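Local coordinates for uncharacterized protein (Bordetella bronchiseptica, PDB 4XG0) that probably acts as a kinase of the DUF1537 family in acid-sugar catabolism, pairing a sugar-binding N-terminal domain with a nucleotide-binding C-terminal one, at residues Ala42-Phe45 with Val46-Gly49; Asp87-Ala90 with Val91-Glu95; Leu242-Pro245 with Leu246-Trp250; His267-Ala270 with Arg271-Ala275; Glu409-Val412 with Leu413-Ala417. One frame throughout, in Å; residues are numbered along the deposited sequence.

Interaction 1 of 5, residues Ala42-Phe45 with Val46-Gly49; sequences AVQF and VRAG
Val-43 lays a methyl group over the guanidinium of Arg-47: CG1 sits on one face, toward the rim, with Val-43 CG1 and Arg-47 NE 3.9 Å apart. It gets there because the first torsion of Val-43 (chi1 179°) turns CG1 opposite the backbone N, toward the following turn. The arginine starts out close to the backbone, its CG only 3.2 Å from Val-43 O, and then runs extended from CG to NE beneath that methyl. Gln-44 approaches the same guanidinium obliquely, Gln-44 NE2 lying 3.9 Å from Arg-47 NH2 with the two flat groups turned 79° against each other; both are donors, and they merely pass.

Under these side chains the helix is finishing. Val-46 N reaches Ala-42 O at 3.1 Å in a nearly straight bond (164°), and Arg-47 N reaches Val-43 O at 2.9 Å. Ala-48 N then divides its attention between Phe-45 O at 3.1 Å and a weak bond to Gln-44 O. Gly-49, with positive phi, is the C-prime residue of a Schellman motif: Gly-49 N goes to Val-46 O at 3.0 Å, while Trp-50 N returns to Phe-45 O.

Further out, Phe-45 packs on Ile-28, Ile-30 and Thr-52 of the sheet and on Ala-247 of helix 240-252, which Gln-44 also touches through Ala-243 and Ala-244.

Chemically, the outer contact is a methyl resting on a cation and would be weakly directional; the backbone bonds and the glycine turn define how helix 35-47 ends.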
loop_
_atom_site.group_PDB
_atom_site.type_symbol
_atom_site.label_atom_id
_atom_site.label_comp_id
_atom_site.label_asym_id
_atom_site.label_seq_id
_atom_site.Cartn_x
_atom_site.Cartn_y
_atom_site.Cartn_z
ATOM N N ALA A 42 9.152 9.768 -4.630
ATOM C CA ALA A 42 8.026 10.670 -4.384
ATOM C C ALA A 42 6.862 10.427 -5.341
ATOM O O ALA A 42 5.707 10.481 -4.916
ATOM C CB ALA A 42 8.470 12.080 -4.454
ATOM N N VAL A 43 7.126 10.174 -6.621
ATOM C CA VAL A 43 5.987 9.984 -7.554
ATOM C C VAL A 43 5.215 8.710 -7.208
ATOM O O VAL A 43 4.019 8.619 -7.388
ATOM C CB VAL A 43 6.438 10.011 -9.012
ATOM C CG1 VAL A 43 5.211 9.783 -9.966
ATOM C CG2 VAL A 43 7.015 11.370 -9.320
ATOM N N GLN A 44 5.914 7.726 -6.639
ATOM C CA GLN A 44 5.200 6.539 -6.190
ATOM C C GLN A 44 4.202 6.804 -5.112
ATOM O O GLN A 44 3.167 6.163 -5.071
ATOM C CB GLN A 44 6.175 5.435 -5.814
ATOM C CG GLN A 44 6.946 4.963 -7.012
ATOM C CD GLN A 44 6.018 4.504 -8.177
ATOM O OE1 GLN A 44 5.078 3.749 -7.980
ATOM N NE2 GLN A 44 6.286 4.985 -9.366
ATOM N N PHE A 45 4.505 7.751 -4.205
ATOM C CA PHE A 45 3.517 8.147 -3.219
ATOM C C PHE A 45 2.370 8.912 -3.817
ATOM O O PHE A 45 1.238 8.681 -3.424
ATOM C CB PHE A 45 4.168 8.876 -2.034
ATOM C CG PHE A 45 4.933 7.956 -1.145
ATOM C CD1 PHE A 45 6.111 7.402 -1.553
ATOM C CD2 PHE A 45 4.402 7.599 0.084
ATOM C CE1 PHE A 45 6.798 6.544 -0.717
ATOM C CE2 PHE A 45 5.098 6.722 0.916
ATOM C CZ PHE A 45 6.250 6.201 0.507
ATOM N N VAL A 46 2.640 9.797 -4.774
ATOM C CA VAL A 46 1.582 10.497 -5.487
ATOM C C VAL A 46 0.622 9.512 -6.160
ATOM O O VAL A 46 -0.618 9.711 -6.178
ATOM C CB VAL A 46 2.181 11.369 -6.570
ATOM C CG1 VAL A 46 1.078 11.872 -7.519
ATOM C CG2 VAL A 46 2.947 12.526 -5.969
ATOM N N ARG A 47 1.194 8.451 -6.723
ATOM C CA ARG A 47 0.435 7.461 -7.490
ATOM C C ARG A 47 -0.458 6.620 -6.597
ATOM O O ARG A 47 -1.478 6.070 -7.059
ATOM C CB ARG A 47 1.361 6.617 -8.407
ATOM C CG ARG A 47 1.932 7.447 -9.475
ATOM C CD ARG A 47 2.790 6.693 -10.453
ATOM N NE ARG A 47 2.773 7.377 -11.746
ATOM C CZ ARG A 47 3.594 7.098 -12.758
ATOM N NH1 ARG A 47 3.490 7.783 -13.893
ATOM N NH2 ARG A 47 4.514 6.144 -12.632
ATOM N N ALA A 48 -0.192 6.621 -5.295
ATOM C CA ALA A 48 -1.043 5.952 -4.296
ATOM C C ALA A 48 -2.021 6.898 -3.558
ATOM O O ALA A 48 -2.689 6.532 -2.573
ATOM C CB ALA A 48 -0.170 5.201 -3.349
ATOM N N GLY A 49 -2.081 8.129 -4.055
ATOM C CA GLY A 49 -3.009 9.114 -3.569
ATOM C C GLY A 49 -2.525 10.164 -2.598
ATOM O O GLY A 49 -3.288 11.051 -2.233
#

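Interaction 2 of 5, residues Asp87-Ala90 with Val91-Glu95; sequences DAAA and VVRGE
Ala-89 O takes the backbone N of Arg-93 at 3.0 Å in a nearly straight bond (162°) and also lies under that residue's side chain. The guanidinium of Arg-93 comes back over it, so that Ala-89 O is 3.8 Å from the guanidinium plane and beneath its centre. Two torsions bring the group there. The first (chi1 81°) wedges CG between the backbone N and the carbonyl carbon, and the third (chi3 51°) folds the chain back toward the start of the helix. Arg-93 NH1 then touches Ala-89 CB at 3.6 Å and Arg-93 NH2 rests 3.3 Å from Ala-90 CA. Within these two turns the guanidinium makes no hydrogen bond; a positive charge above a carbonyl oxygen would nevertheless be mildly favourable.

On another flank of the helix one carbonyl is hemmed in. Ala-88 O accepts Val-92 N at 3.1 Å, has Val-92 CG2 at 3.2 Å, and is pressed by Val-91 CG1 at 3.0 Å, a tight approach that follows from the valine holding CG1 between its own N and carbonyl carbon. Val-91 N bonds Asp-87 O in the same helical series, whereas the bond from Gly-94 N to Ala-90 O is weak.

Ala-88, Ala-89 and Val-92 pack against helix 119-130, meeting Glu-122, Ala-125 and Ala-126 there. Val-91 instead touches Thr-78 and Ser-80.

Helix 85-101 connects strands 73-77 and 106-110, which run parallel with strand 28-32 between them: the helix of a beta-alpha-beta crossover in the parallel sheet of the N-terminal, sugar-binding part.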
loop_
_atom_site.group_PDB
_atom_site.type_symbol
_atom_site.label_atom_id
_atom_site.label_comp_id
_atom_site.label_asym_id
_atom_site.label_seq_id
_atom_site.Cartn_x
_atom_site.Cartn_y
_atom_site.Cartn_z
ATOM N N ASP A 87 30.456 13.604 6.733
ATOM C CA ASP A 87 29.731 14.718 6.133
ATOM C C ASP A 87 28.348 14.244 5.708
ATOM O O ASP A 87 27.368 14.963 5.861
ATOM C CB ASP A 87 30.470 15.259 4.915
ATOM C CG ASP A 87 31.818 15.821 5.274
ATOM O OD1 ASP A 87 31.926 16.389 6.372
ATOM O OD2 ASP A 87 32.757 15.667 4.474
ATOM N N ALA A 88 28.302 13.038 5.162
ATOM C CA ALA A 88 27.051 12.425 4.726
ATOM C C ALA A 88 26.145 12.214 5.935
ATOM O O ALA A 88 24.958 12.536 5.899
ATOM C CB ALA A 88 27.350 11.089 4.046
ATOM N N ALA A 89 26.708 11.650 6.998
ATOM C CA ALA A 89 25.983 11.427 8.240
ATOM C C ALA A 89 25.427 12.737 8.748
ATOM O O ALA A 89 24.270 12.809 9.177
ATOM C CB ALA A 89 26.885 10.805 9.278
ATOM N N ALA A 90 26.245 13.785 8.681
ATOM C CA ALA A 90 25.837 15.090 9.177
ATOM C C ALA A 90 24.542 15.586 8.523
ATOM O O ALA A 90 23.593 15.971 9.210
ATOM C CB ALA A 90 26.947 16.105 8.959
ATOM N N VAL A 91 24.527 15.622 7.201
ATOM C CA VAL A 91 23.359 16.132 6.487
ATOM C C VAL A 91 22.127 15.272 6.786
ATOM O O VAL A 91 21.034 15.801 6.993
ATOM C CB VAL A 91 23.626 16.247 4.970
ATOM C CG1 VAL A 91 24.045 14.905 4.376
ATOM C CG2 VAL A 91 22.380 16.781 4.245
ATOM N N VAL A 92 22.312 13.956 6.836
ATOM C CA VAL A 92 21.207 13.009 7.069
ATOM C C VAL A 92 20.569 13.184 8.467
ATOM O O VAL A 92 19.365 13.223 8.597
ATOM C CB VAL A 92 21.679 11.555 6.846
ATOM C CG1 VAL A 92 20.699 10.539 7.384
ATOM C CG2 VAL A 92 22.018 11.304 5.394
ATOM N N ARG A 93 21.369 13.343 9.516
ATOM C CA ARG A 93 20.809 13.486 10.870
ATOM C C ARG A 93 20.011 14.783 11.019
ATOM O O ARG A 93 19.023 14.871 11.782
ATOM C CB ARG A 93 21.941 13.475 11.922
ATOM C CG ARG A 93 22.656 14.801 12.108
ATOM C CD ARG A 93 23.674 14.695 13.249
ATOM N NE ARG A 93 24.544 13.534 13.061
ATOM C CZ ARG A 93 25.810 13.580 12.648
ATOM N NH1 ARG A 93 26.494 12.451 12.508
ATOM N NH2 ARG A 93 26.403 14.737 12.377
ATOM N N GLY A 94 20.451 15.799 10.289
ATOM C CA GLY A 94 19.820 17.099 10.342
ATOM C C GLY A 94 18.473 17.115 9.655
ATOM O O GLY A 94 17.580 17.821 10.094
ATOM N N GLU A 95 18.347 16.350 8.587
ATOM C CA GLU A 95 17.072 16.319 7.860
ATOM C C GLU A 95 16.088 15.456 8.649
ATOM O O GLU A 95 14.899 15.798 8.777
ATOM C CB GLU A 95 17.260 15.787 6.432
ATOM C CG GLU A 95 18.185 16.639 5.555
ATOM C CD GLU A 95 17.622 18.021 5.271
ATOM O OE1 GLU A 95 16.459 18.080 4.857
ATOM O OE2 GLU A 95 18.330 19.036 5.476
#

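Interaction 3 of 5, residues Leu242-Pro245 with Leu246-Trp250; sequences LAAP and LARVW. With SO4 (sulfate ion), chain D.
Arg-248 turns one face of its guanidinium onto Ala-244 O, which lies 3.7 Å from the plane and under the centre of the group, while a sulfate ion sits at the edge. Arg-248 NH1 gives a bond to sulfate O1 at 3.0 Å (165°) and Arg-248 NH2 one to sulfate O3 at 2.7 Å, a two-pronged grip on an anion that probably came from the crystallisation liquor. The bend at chi3 (-78°) doubles the chain back over the preceding turn, and Arg-248 NH2 also touches Ala-244 CB at 3.5 Å. The indole of Trp-250 has Leu-246 CD2 over one face, off toward the rim.

Helix 240-252 follows strand 234-238 of the large parallel sheet and lies beside helices 35-47 and 217-230. It is kinked at Pro-245, whose N has no hydrogen to give to the turn before.

Arg-248 N still bonds Ala-244 O at 2.9 Å, so that one carbonyl serves both ends of the arginine. On the side turned to Val-220, Ile-227 and Tyr-108, Leu-246 CD1 meets Leu-242 CB at 4.0 Å, and Leu-246 CG is 3.2 Å from Leu-242 O. Ala-247 O accepts a bond from Trp-50 NE1.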
loop_
_atom_site.group_PDB
_atom_site.type_symbol
_atom_site.label_atom_id
_atom_site.label_comp_id
_atom_site.label_asym_id
_atom_site.label_seq_id
_atom_site.Cartn_x
_atom_site.Cartn_y
_atom_site.Cartn_z
ATOM N N LEU A 242 10.889 -0.553 -2.684
ATOM C CA LEU A 242 10.055 -0.494 -1.492
ATOM C C LEU A 242 9.050 0.665 -1.523
ATOM O O LEU A 242 8.099 0.699 -0.742
ATOM C CB LEU A 242 10.910 -0.364 -0.258
ATOM C CG LEU A 242 10.936 -1.657 0.548
ATOM C CD1 LEU A 242 11.943 -1.536 1.657
ATOM C CD2 LEU A 242 9.627 -2.072 1.133
ATOM N N ALA A 243 9.243 1.597 -2.442
ATOM C CA ALA A 243 8.444 2.833 -2.438
ATOM C C ALA A 243 6.943 2.661 -2.576
ATOM O O ALA A 243 6.178 3.061 -1.689
ATOM C CB ALA A 243 8.982 3.819 -3.473
ATOM N N ALA A 244 6.470 2.085 -3.670
ATOM C CA ALA A 244 5.033 1.931 -3.844
ATOM C C ALA A 244 4.417 0.988 -2.781
ATOM O O ALA A 244 3.369 1.266 -2.225
ATOM C CB ALA A 244 4.739 1.478 -5.225
ATOM N N PRO A 245 5.080 -0.137 -2.472
ATOM C CA PRO A 245 4.555 -0.988 -1.406
ATOM C C PRO A 245 4.351 -0.226 -0.092
ATOM O O PRO A 245 3.325 -0.426 0.543
ATOM C CB PRO A 245 5.659 -2.074 -1.265
ATOM C CG PRO A 245 6.200 -2.154 -2.647
ATOM C CD PRO A 245 6.225 -0.748 -3.169
ATOM N N LEU A 246 5.268 0.655 0.271
ATOM C CA LEU A 246 5.142 1.400 1.510
ATOM C C LEU A 246 4.043 2.446 1.384
ATOM O O LEU A 246 3.244 2.616 2.309
ATOM C CB LEU A 246 6.452 2.078 1.878
ATOM C CG LEU A 246 7.532 1.142 2.379
ATOM C CD1 LEU A 246 8.914 1.855 2.426
ATOM C CD2 LEU A 246 7.107 0.545 3.773
ATOM N N ALA A 247 4.027 3.152 0.262
ATOM C CA ALA A 247 2.897 4.097 -0.004
ATOM C C ALA A 247 1.544 3.425 0.196
ATOM O O ALA A 247 0.615 3.984 0.819
ATOM C CB ALA A 247 3.005 4.657 -1.395
ATOM N N ARG A 248 1.379 2.221 -0.367
ATOM C CA ARG A 248 0.160 1.483 -0.216
ATOM C C ARG A 248 -0.117 0.955 1.209
ATOM O O ARG A 248 -1.249 1.022 1.707
ATOM C CB ARG A 248 0.126 0.329 -1.229
ATOM C CG ARG A 248 0.052 0.771 -2.686
ATOM C CD ARG A 248 -0.236 -0.371 -3.619
ATOM N NE ARG A 248 0.973 -1.150 -3.843
ATOM C CZ ARG A 248 1.803 -0.966 -4.869
ATOM N NH1 ARG A 248 2.878 -1.731 -4.972
ATOM N NH2 ARG A 248 1.591 -0.005 -5.763
ATOM N N VAL A 249 0.907 0.447 1.888
ATOM C CA VAL A 249 0.656 -0.110 3.189
ATOM C C VAL A 249 0.295 0.986 4.178
ATOM O O VAL A 249 -0.626 0.841 4.960
ATOM C CB VAL A 249 1.875 -0.906 3.688
ATOM C CG1 VAL A 249 1.705 -1.195 5.155
ATOM C CG2 VAL A 249 1.966 -2.194 2.893
ATOM N N TRP A 250 1.002 2.098 4.094
ATOM C CA TRP A 250 0.740 3.211 4.982
ATOM C C TRP A 250 -0.617 3.873 4.669
ATOM O O TRP A 250 -1.300 4.369 5.572
ATOM C CB TRP A 250 1.890 4.206 4.917
ATOM C CG TRP A 250 3.110 3.756 5.719
ATOM C CD1 TRP A 250 3.115 2.906 6.792
ATOM C CD2 TRP A 250 4.482 4.131 5.503
ATOM N NE1 TRP A 250 4.419 2.723 7.249
ATOM C CE2 TRP A 250 5.260 3.466 6.479
ATOM C CE3 TRP A 250 5.127 4.964 4.581
ATOM C CZ2 TRP A 250 6.640 3.611 6.557
ATOM C CZ3 TRP A 250 6.470 5.112 4.657
ATOM C CH2 TRP A 250 7.229 4.429 5.645
HETATM S S SO4 D . 4.009 -0.755 -8.596
HETATM O O1 SO4 D . 4.465 -1.691 -7.534
HETATM O O2 SO4 D . 5.035 0.220 -9.014
HETATM O O3 SO4 D . 2.871 0.038 -8.114
HETATM O O4 SO4 D . 3.624 -1.505 -9.798
#

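Interaction 4 of 5, residues His267-Ala270 with Arg271-Ala275; sequences HSAA and RQQAA. With SO4 (sulfate ion), chain F.
His-267, in an extended conformation (psi 137°), is the N-cap from which helix 268-279 starts, and its carbonyl accepts the first of the run of i-to-i+4 bonds, from Arg-271 N to His-267 O. A sulfate, probably from the crystallisation liquor, settles at this end. The ring NH of His-267 is shared between two of its oxygens, His-267 ND1 lying 2.7 Å from sulfate O2 and 2.9 Å from sulfate O4, with the sulfur in the ring plane. Ser-268 N adds a straighter bond to sulfate O1 at 3.1 Å; the helix's N-terminal dipole would favour the anion as well.

A turn later Ala-269 O is shared by Gln-273 and a water. Ala-269 O accepts Gln-273 N at 2.9 Å, has Gln-273 CD at 3.1 Å, and takes a bond from the water at 3.2 Å, which in turn accepts from Gln-273 NE2. The amide is held from outside too, OE1 by Lys-403 NZ and NE2 on Phe-407 O. Arg-271 passes His-267 O with its CG, then bends at chi2 and chi3 and leads away to Ala-322 O and Ser-265 O through NH1.

Ala-274 rests on Met-319 and Leu-321 of strand 317-321, while Gln-273 faces Val-412 and Leu-413 of helix 412-421.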
loop_
_atom_site.group_PDB
_atom_site.type_symbol
_atom_site.label_atom_id
_atom_site.label_comp_id
_atom_site.label_asym_id
_atom_site.label_seq_id
_atom_site.Cartn_x
_atom_site.Cartn_y
_atom_site.Cartn_z
ATOM N N HIS A 267 -22.650 -14.089 -14.789
ATOM C CA HIS A 267 -21.524 -14.447 -15.661
ATOM C C HIS A 267 -20.567 -15.309 -14.864
ATOM O O HIS A 267 -20.313 -15.014 -13.693
ATOM C CB HIS A 267 -20.793 -13.192 -16.164
ATOM C CG HIS A 267 -21.499 -12.499 -17.285
ATOM N ND1 HIS A 267 -21.752 -13.115 -18.490
ATOM C CD2 HIS A 267 -22.022 -11.254 -17.379
ATOM C CE1 HIS A 267 -22.393 -12.275 -19.285
ATOM N NE2 HIS A 267 -22.573 -11.143 -18.635
ATOM N N SER A 268 -20.058 -16.375 -15.477
ATOM C CA SER A 268 -19.216 -17.337 -14.775
ATOM C C SER A 268 -17.957 -16.672 -14.244
ATOM O O SER A 268 -17.457 -17.040 -13.195
ATOM C CB SER A 268 -18.821 -18.476 -15.696
ATOM O OG SER A 268 -17.895 -18.017 -16.655
ATOM N N ALA A 269 -17.450 -15.685 -14.972
ATOM C CA ALA A 269 -16.273 -14.968 -14.528
ATOM C C ALA A 269 -16.526 -14.376 -13.149
ATOM O O ALA A 269 -15.699 -14.499 -12.254
ATOM C CB ALA A 269 -15.915 -13.872 -15.518
ATOM N N ALA A 270 -17.679 -13.720 -12.978
ATOM C CA ALA A 270 -18.023 -13.097 -11.707
ATOM C C ALA A 270 -18.195 -14.140 -10.606
ATOM O O ALA A 270 -17.822 -13.904 -9.457
ATOM C CB ALA A 270 -19.303 -12.271 -11.842
ATOM N N ARG A 271 -18.774 -15.280 -10.933
ATOM C CA ARG A 271 -19.010 -16.277 -9.892
ATOM C C ARG A 271 -17.667 -16.840 -9.422
ATOM O O ARG A 271 -17.486 -17.063 -8.228
ATOM C CB ARG A 271 -19.907 -17.416 -10.379
ATOM C CG ARG A 271 -21.127 -16.956 -11.136
ATOM C CD ARG A 271 -21.991 -16.075 -10.335
ATOM N NE ARG A 271 -22.606 -16.720 -9.177
ATOM C CZ ARG A 271 -23.534 -16.137 -8.417
ATOM N NH1 ARG A 271 -23.950 -14.899 -8.697
ATOM N NH2 ARG A 271 -24.051 -16.784 -7.380
ATOM N N GLN A 272 -16.746 -17.052 -10.364
ATOM C CA GLN A 272 -15.383 -17.502 -10.040
ATOM C C GLN A 272 -14.656 -16.448 -9.195
ATOM O O GLN A 272 -13.999 -16.768 -8.196
ATOM C CB GLN A 272 -14.581 -17.785 -11.320
ATOM C CG GLN A 272 -15.099 -19.000 -12.074
ATOM C CD GLN A 272 -14.218 -19.378 -13.239
ATOM O OE1 GLN A 272 -13.114 -18.846 -13.395
ATOM N NE2 GLN A 272 -14.692 -20.320 -14.061
ATOM N N GLN A 273 -14.793 -15.189 -9.595
ATOM C CA GLN A 273 -14.233 -14.078 -8.825
ATOM C C GLN A 273 -14.804 -13.986 -7.423
ATOM O O GLN A 273 -14.073 -13.687 -6.459
ATOM C CB GLN A 273 -14.470 -12.770 -9.579
ATOM C CG GLN A 273 -13.693 -12.735 -10.878
ATOM C CD GLN A 273 -14.230 -11.739 -11.897
ATOM O OE1 GLN A 273 -15.139 -10.958 -11.613
ATOM N NE2 GLN A 273 -13.631 -11.738 -13.077
ATOM N N ALA A 274 -16.108 -14.224 -7.286
ATOM C CA ALA A 274 -16.730 -14.204 -5.954
ATOM C C ALA A 274 -16.192 -15.374 -5.118
ATOM O O ALA A 274 -15.814 -15.213 -3.948
ATOM C CB ALA A 274 -18.246 -14.275 -6.054
ATOM N N ALA A 275 -16.141 -16.536 -5.721
ATOM C CA ALA A 275 -15.615 -17.715 -5.036
ATOM C C ALA A 275 -14.208 -17.444 -4.515
ATOM O O ALA A 275 -13.891 -17.777 -3.380
ATOM C CB ALA A 275 -15.621 -18.914 -5.953
HETATM S S SO4 F . -20.948 -16.276 -19.400
HETATM O O1 SO4 F . -20.936 -17.227 -18.287
HETATM O O2 SO4 F . -20.050 -15.142 -19.156
HETATM O O3 SO4 F . -20.540 -16.985 -20.615
HETATM O O4 SO4 F . -22.308 -15.756 -19.610
HETATM O O HOH W 1 -12.695 -14.860 -13.346
#

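Interaction 5 of 5, residues Glu409-Val412 with Leu413-Ala417; sequences EQDV and LIRAA. With SO4 (sulfate ion), chain E.
Arg-415 starts beside Asp-411 O: its CB lies near Asp-411 O and Val-412 O, and its CG comes within 3.4 Å of Asp-411 O. Arg-415 CD then crosses the carboxylate of Asp-411, 3.5 Å from OD1 and nearly as close to OD2. At chi3 (63°) the chain bends, carrying the guanidinium past the acid, its plane 57° from that of the carboxylate. Arg-415 NH1 gives a bond to a water at 2.6 Å and a longer one, at 3.3 Å, to O4 of a sulfate ion, probably from the crystallisation liquor; Arg-415 NH2 points straight at sulfate O2, 3.2 Å away, in the plane of the group.

That same water donates to Asp-411 OD1 at 2.9 Å. It thus bridges Asp-411 OD1 and Arg-415 NH1, 4.7 Å apart, and would link two presumably opposite charges that do not touch.

Asp-411 is the N-cap of helix 412-421, though its side chain makes no capping bond; a type I beta turn from Glu-409 to Val-412 leads into it. A second water links Gln-410 O to Leu-413 N at the first turn.

Arg-415 N bonds Asp-411 O at 2.9 Å. Leu-413 and Ala-416 face Val-356 of strand 354-358, Val-412 meets Lys-403, and Thr-382 OG1 also holds the sulfate.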
loop_
_atom_site.group_PDB
_atom_site.type_symbol
_atom_site.label_atom_id
_atom_site.label_comp_id
_atom_site.label_asym_id
_atom_site.label_seq_id
_atom_site.Cartn_x
_atom_site.Cartn_y
_atom_site.Cartn_z
ATOM N N GLU A 409 -9.630 -11.264 -14.508
ATOM C CA GLU A 409 -9.162 -12.550 -13.993
ATOM C C GLU A 409 -9.800 -12.868 -12.654
ATOM O O GLU A 409 -10.433 -12.011 -12.014
ATOM C CB GLU A 409 -7.643 -12.536 -13.801
ATOM C CG GLU A 409 -6.873 -12.288 -15.031
ATOM C CD GLU A 409 -6.729 -13.553 -15.833
ATOM O OE1 GLU A 409 -5.942 -14.426 -15.400
ATOM O OE2 GLU A 409 -7.429 -13.678 -16.864
ATOM N N GLN A 410 -9.560 -14.102 -12.213
ATOM C CA GLN A 410 -10.175 -14.649 -11.008
ATOM C C GLN A 410 -9.985 -13.806 -9.742
ATOM O O GLN A 410 -10.899 -13.719 -8.914
ATOM C CB GLN A 410 -9.617 -16.054 -10.761
ATOM C CG GLN A 410 -9.977 -16.584 -9.407
ATOM C CD GLN A 410 -9.499 -17.984 -9.178
ATOM O OE1 GLN A 410 -10.113 -18.943 -9.666
ATOM N NE2 GLN A 410 -8.386 -18.127 -8.442
ATOM N N ASP A 411 -8.793 -13.208 -9.584
ATOM C CA ASP A 411 -8.466 -12.437 -8.366
ATOM C C ASP A 411 -8.900 -10.968 -8.427
ATOM O O ASP A 411 -8.587 -10.202 -7.521
ATOM C CB ASP A 411 -6.957 -12.513 -8.049
ATOM C CG ASP A 411 -6.096 -11.757 -9.052
ATOM O OD1 ASP A 411 -6.650 -11.303 -10.084
ATOM O OD2 ASP A 411 -4.843 -11.695 -8.854
ATOM N N VAL A 412 -9.702 -10.598 -9.419
ATOM C CA VAL A 412 -9.960 -9.168 -9.650
ATOM C C VAL A 412 -10.756 -8.491 -8.536
ATOM O O VAL A 412 -10.523 -7.305 -8.267
ATOM C CB VAL A 412 -10.610 -8.881 -11.009
ATOM C CG1 VAL A 412 -12.054 -9.326 -11.036
ATOM C CG2 VAL A 412 -10.512 -7.378 -11.312
ATOM N N LEU A 413 -11.651 -9.199 -7.849
ATOM C CA LEU A 413 -12.410 -8.538 -6.772
ATOM C C LEU A 413 -11.529 -8.387 -5.525
ATOM O O LEU A 413 -11.652 -7.412 -4.780
ATOM C CB LEU A 413 -13.703 -9.262 -6.447
ATOM C CG LEU A 413 -14.715 -9.379 -7.594
ATOM C CD1 LEU A 413 -15.883 -10.266 -7.194
ATOM C CD2 LEU A 413 -15.219 -8.032 -8.000
ATOM N N ILE A 414 -10.645 -9.362 -5.307
ATOM C CA ILE A 414 -9.666 -9.273 -4.235
ATOM C C ILE A 414 -8.788 -8.043 -4.472
ATOM O O ILE A 414 -8.592 -7.191 -3.575
ATOM C CB ILE A 414 -8.807 -10.552 -4.174
ATOM C CG1 ILE A 414 -9.680 -11.727 -3.758
ATOM C CG2 ILE A 414 -7.664 -10.384 -3.210
ATOM C CD1 ILE A 414 -9.026 -13.073 -4.002
ATOM N N ARG A 415 -8.289 -7.940 -5.683
ATOM C CA ARG A 415 -7.466 -6.798 -6.074
ATOM C C ARG A 415 -8.210 -5.464 -5.923
ATOM O O ARG A 415 -7.615 -4.478 -5.520
ATOM C CB ARG A 415 -6.959 -6.954 -7.499
ATOM C CG ARG A 415 -5.929 -8.085 -7.673
ATOM C CD ARG A 415 -5.407 -8.145 -9.137
ATOM N NE ARG A 415 -4.691 -6.922 -9.520
ATOM C CZ ARG A 415 -4.420 -6.549 -10.771
ATOM N NH1 ARG A 415 -4.820 -7.284 -11.803
ATOM N NH2 ARG A 415 -3.753 -5.416 -11.000
ATOM N N ALA A 416 -9.484 -5.438 -6.307
ATOM C CA ALA A 416 -10.338 -4.235 -6.186
ATOM C C ALA A 416 -10.481 -3.779 -4.768
ATOM O O ALA A 416 -10.277 -2.587 -4.478
ATOM C CB ALA A 416 -11.699 -4.486 -6.775
ATOM N N ALA A 417 -10.795 -4.696 -3.868
ATOM C CA ALA A 417 -10.898 -4.350 -2.458
ATOM C C ALA A 417 -9.575 -3.834 -1.934
ATOM O O ALA A 417 -9.511 -2.829 -1.212
ATOM C CB ALA A 417 -11.366 -5.544 -1.659
HETATM S S SO4 E . -2.600 -5.715 -14.662
HETATM O O1 SO4 E . -1.538 -6.324 -13.853
HETATM O O2 SO4 E . -3.115 -4.525 -13.982
HETATM O O3 SO4 E . -2.082 -5.343 -15.987
HETATM O O4 SO4 E . -3.701 -6.673 -14.829
HETATM O O HOH W 2 -11.810 -12.062 -6.976
HETATM O O HOH W 3 -6.302 -9.408 -12.215
#

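How the interactions relate
All five contacts are local stretches at or along helices, met in the order of their numbers. Interactions 1, 2 and 3 belong to the half built on the parallel eight-stranded sheet; interactions 4 and 5 flank the mixed sheet of the other. Helices 35-47 and 240-252 pack directly, so interactions 1 and 3 touch, centres 9 Å apart, Phe-45 CE2 meeting Ala-247 CA at 3.5 Å. Interactions 4 and 5 touch likewise, centres 10 Å apart, through Gln-273 and Val-412. Interaction 2 is remote, its centre 54 Å from that of interaction 4. The two pairs thus mark neighbouring helices in separate lobes, consistent with sugar-binding and nucleotide-binding halves.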